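Side-chain contact in lysyl oxidase (Pichia pastoris, PDB 1W7C), which probably oxidises primary amines, including lysine side chains, to aldehydes with the help of copper and a topaquinone cofactor: residues S144-N149 with F211-T216. Numbering follows the deposited sequence.
Sequences SFLNKN and FKFDMT. With NAG (2-acetamido-2-deoxy-beta-D-glucopyranose), chain R.
The rings of F145 and F213 meet obliquely, their planes turned 41° apart and their centroids separated by 5.3 Å. F145 CD2 lies over one face of the F213 ring, while F145 CE2 presses on F213 CB at 3.5 Å; the two side chains run alongside one another with opposed headings. N149 ND2 lies over one face of F145, 3.3 Å from the ring plane and nearer its perimeter than its centre. N149 ND2 is oriented by a nearly straight bond to F145 O (174°, 3.0 Å); the same oxygen takes the helical N-H of N149 from the opposite face of its carbonyl plane.

L146 fills the angle between the two strand phenylalanines. With CG anti to its carbonyl carbon (chi1 -72°), its CD2 methyl approaches F211 CE1 to 3.5 Å and F213 CE2 to 4.0 Å. M225 and Y228 of strand 224-230 also touch F211.

Helix 136-150 thus lies against one face of the five-stranded antiparallel sheet through its central strand, 209-214, consistent with a small alpha/beta domain of the copper amine oxidase N2/N3 type, away from the copper and topaquinone site. The buried interface is wholly apolar, held by shape and dispersion, whereas the helix's side-chain hydrogen bonds lie outside it: N149 to F145 O within the helix, N147 to Y167 OH and, from ND2 to O7 at 3.0 Å, to the protein's own N-linked sugar.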
loop_
_atom_site.group_PDB
_atom_site.type_symbol
_atom_site.label_atom_id
_atom_site.label_comp_id
_atom_site.label_asym_id
_atom_site.label_seq_id
_atom_site.Cartn_x
_atom_site.Cartn_y
_atom_site.Cartn_z
ATOM N N SER A 144 -41.482 8.962 -16.039
ATOM C CA SER A 144 -42.694 9.466 -16.688
ATOM C C SER A 144 -43.272 10.660 -15.951
ATOM O O SER A 144 -43.684 11.649 -16.560
ATOM C CB SER A 144 -43.744 8.360 -16.784
ATOM O OG SER A 144 -44.847 8.776 -17.574
ATOM N N PHE A 145 -43.248 10.585 -14.622
ATOM C CA PHE A 145 -43.740 11.670 -13.786
ATOM C C PHE A 145 -42.886 12.927 -13.992
ATOM O O PHE A 145 -43.410 14.038 -14.118
ATOM C CB PHE A 145 -43.766 11.250 -12.308
ATOM C CG PHE A 145 -43.909 12.399 -11.358
ATOM C CD1 PHE A 145 -45.168 12.918 -11.069
ATOM C CD2 PHE A 145 -42.792 12.981 -10.774
ATOM C CE1 PHE A 145 -45.303 14.007 -10.204
ATOM C CE2 PHE A 145 -42.926 14.084 -9.914
ATOM C CZ PHE A 145 -44.174 14.575 -9.621
ATOM N N LEU A 146 -41.570 12.771 -14.007
ATOM C CA LEU A 146 -40.719 13.922 -14.206
ATOM C C LEU A 146 -40.936 14.550 -15.579
ATOM O O LEU A 146 -41.011 15.760 -15.686
ATOM C CB LEU A 146 -39.250 13.561 -13.987
ATOM C CG LEU A 146 -38.845 13.307 -12.533
ATOM C CD1 LEU A 146 -37.358 13.063 -12.468
ATOM C CD2 LEU A 146 -39.214 14.472 -11.651
ATOM N N ASN A 147 -41.079 13.744 -16.615
ATOM C CA ASN A 147 -41.332 14.285 -17.950
ATOM C C ASN A 147 -42.665 15.044 -18.006
ATOM O O ASN A 147 -42.760 16.102 -18.615
ATOM C CB ASN A 147 -41.306 13.170 -18.973
ATOM C CG ASN A 147 -41.455 13.681 -20.401
ATOM O OD1 ASN A 147 -40.581 14.403 -20.919
ATOM N ND2 ASN A 147 -42.558 13.310 -21.049
ATOM N N LYS A 148 -43.674 14.511 -17.316
ATOM C CA LYS A 148 -44.998 15.136 -17.237
ATOM C C LYS A 148 -44.922 16.546 -16.626
ATOM O O LYS A 148 -45.613 17.461 -17.059
ATOM C CB LYS A 148 -45.954 14.241 -16.430
ATOM C CG LYS A 148 -47.411 14.680 -16.412
ATOM C CD LYS A 148 -48.285 13.595 -15.756
ATOM C CE LYS A 148 -49.781 13.970 -15.781
ATOM N NZ LYS A 148 -50.655 12.754 -15.726
ATOM N N ASN A 149 -44.060 16.722 -15.634
ATOM C CA ASN A 149 -43.900 18.019 -14.977
ATOM C C ASN A 149 -42.899 18.964 -15.650
ATOM O O ASN A 149 -43.137 20.174 -15.739
ATOM C CB ASN A 149 -43.518 17.808 -13.515
ATOM C CG ASN A 149 -44.700 17.430 -12.670
ATOM O OD1 ASN A 149 -45.317 18.291 -12.033
ATOM N ND2 ASN A 149 -45.058 16.149 -12.681
ATOM N N PHE A 211 -34.985 20.014 -7.962
ATOM C CA PHE A 211 -36.386 19.893 -7.677
ATOM C C PHE A 211 -36.636 18.831 -6.615
ATOM O O PHE A 211 -35.758 18.042 -6.280
ATOM C CB PHE A 211 -37.193 19.596 -8.959
ATOM C CG PHE A 211 -36.629 18.488 -9.783
ATOM C CD1 PHE A 211 -36.991 17.168 -9.546
ATOM C CD2 PHE A 211 -35.749 18.757 -10.822
ATOM C CE1 PHE A 211 -36.437 16.131 -10.303
ATOM C CE2 PHE A 211 -35.201 17.742 -11.572
ATOM C CZ PHE A 211 -35.556 16.425 -11.332
ATOM N N LYS A 212 -37.856 18.844 -6.102
ATOM C CA LYS A 212 -38.295 17.953 -5.039
ATOM C C LYS A 212 -39.720 17.561 -5.326
ATOM O O LYS A 212 -40.545 18.415 -5.638
ATOM C CB LYS A 212 -38.212 18.625 -3.674
ATOM C CG LYS A 212 -38.517 17.697 -2.493
ATOM C CD LYS A 212 -38.688 18.483 -1.200
ATOM C CE LYS A 212 -38.974 17.580 -0.026
ATOM N NZ LYS A 212 -39.253 18.307 1.246
ATOM N N PHE A 213 -40.015 16.273 -5.209
ATOM C CA PHE A 213 -41.357 15.763 -5.462
ATOM C C PHE A 213 -41.803 14.760 -4.414
ATOM O O PHE A 213 -41.001 14.161 -3.720
ATOM C CB PHE A 213 -41.498 15.195 -6.886
ATOM C CG PHE A 213 -40.560 14.055 -7.208
ATOM C CD1 PHE A 213 -41.000 12.751 -7.147
ATOM C CD2 PHE A 213 -39.237 14.292 -7.618
ATOM C CE1 PHE A 213 -40.158 11.706 -7.492
ATOM C CE2 PHE A 213 -38.384 13.242 -7.951
ATOM C CZ PHE A 213 -38.843 11.955 -7.884
ATOM N N ASP A 214 -43.112 14.687 -4.253
ATOM C CA ASP A 214 -43.780 13.717 -3.414
ATOM C C ASP A 214 -44.267 12.591 -4.324
ATOM O O ASP A 214 -45.024 12.821 -5.290
ATOM C CB ASP A 214 -44.967 14.356 -2.708
ATOM C CG ASP A 214 -45.605 13.424 -1.730
ATOM O OD1 ASP A 214 -46.056 12.368 -2.147
ATOM O OD2 ASP A 214 -45.743 13.693 -0.524
ATOM N N MET A 215 -43.798 11.380 -4.048
ATOM C CA MET A 215 -44.145 10.182 -4.817
ATOM C C MET A 215 -44.775 9.127 -3.902
ATOM O O MET A 215 -44.560 7.921 -4.085
ATOM C CB MET A 215 -42.888 9.631 -5.527
ATOM C CG MET A 215 -41.704 9.430 -4.600
ATOM S SD MET A 215 -40.350 8.489 -5.341
ATOM C CE MET A 215 -41.133 6.883 -5.559
ATOM N N THR A 216 -45.608 9.581 -2.963
ATOM C CA THR A 216 -46.253 8.676 -1.998
ATOM C C THR A 216 -47.341 7.847 -2.677
ATOM O O THR A 216 -48.151 8.368 -3.428
ATOM C CB THR A 216 -46.879 9.473 -0.856
ATOM O OG1 THR A 216 -45.894 10.333 -0.256
ATOM C CG2 THR A 216 -47.360 8.540 0.288
HETATM C C1 NAG R . -41.649 17.445 -24.773
HETATM C C2 NAG R . -41.799 16.060 -25.454
HETATM C C3 NAG R . -41.604 16.148 -26.972
HETATM C C4 NAG R . -42.471 17.263 -27.540
HETATM C C5 NAG R . -42.262 18.559 -26.761
HETATM C C6 NAG R . -43.161 19.653 -27.328
HETATM C C7 NAG R . -41.135 13.984 -24.281
HETATM C C8 NAG R . -39.975 13.094 -23.915
HETATM N N2 NAG R . -40.824 15.129 -24.897
HETATM O O3 NAG R . -41.948 14.929 -27.609
HETATM O O4 NAG R . -42.169 17.479 -28.902
HETATM O O5 NAG R . -42.541 18.352 -25.388
HETATM O O6 NAG R . -43.579 20.520 -26.302
HETATM O O7 NAG R . -42.279 13.639 -23.997
#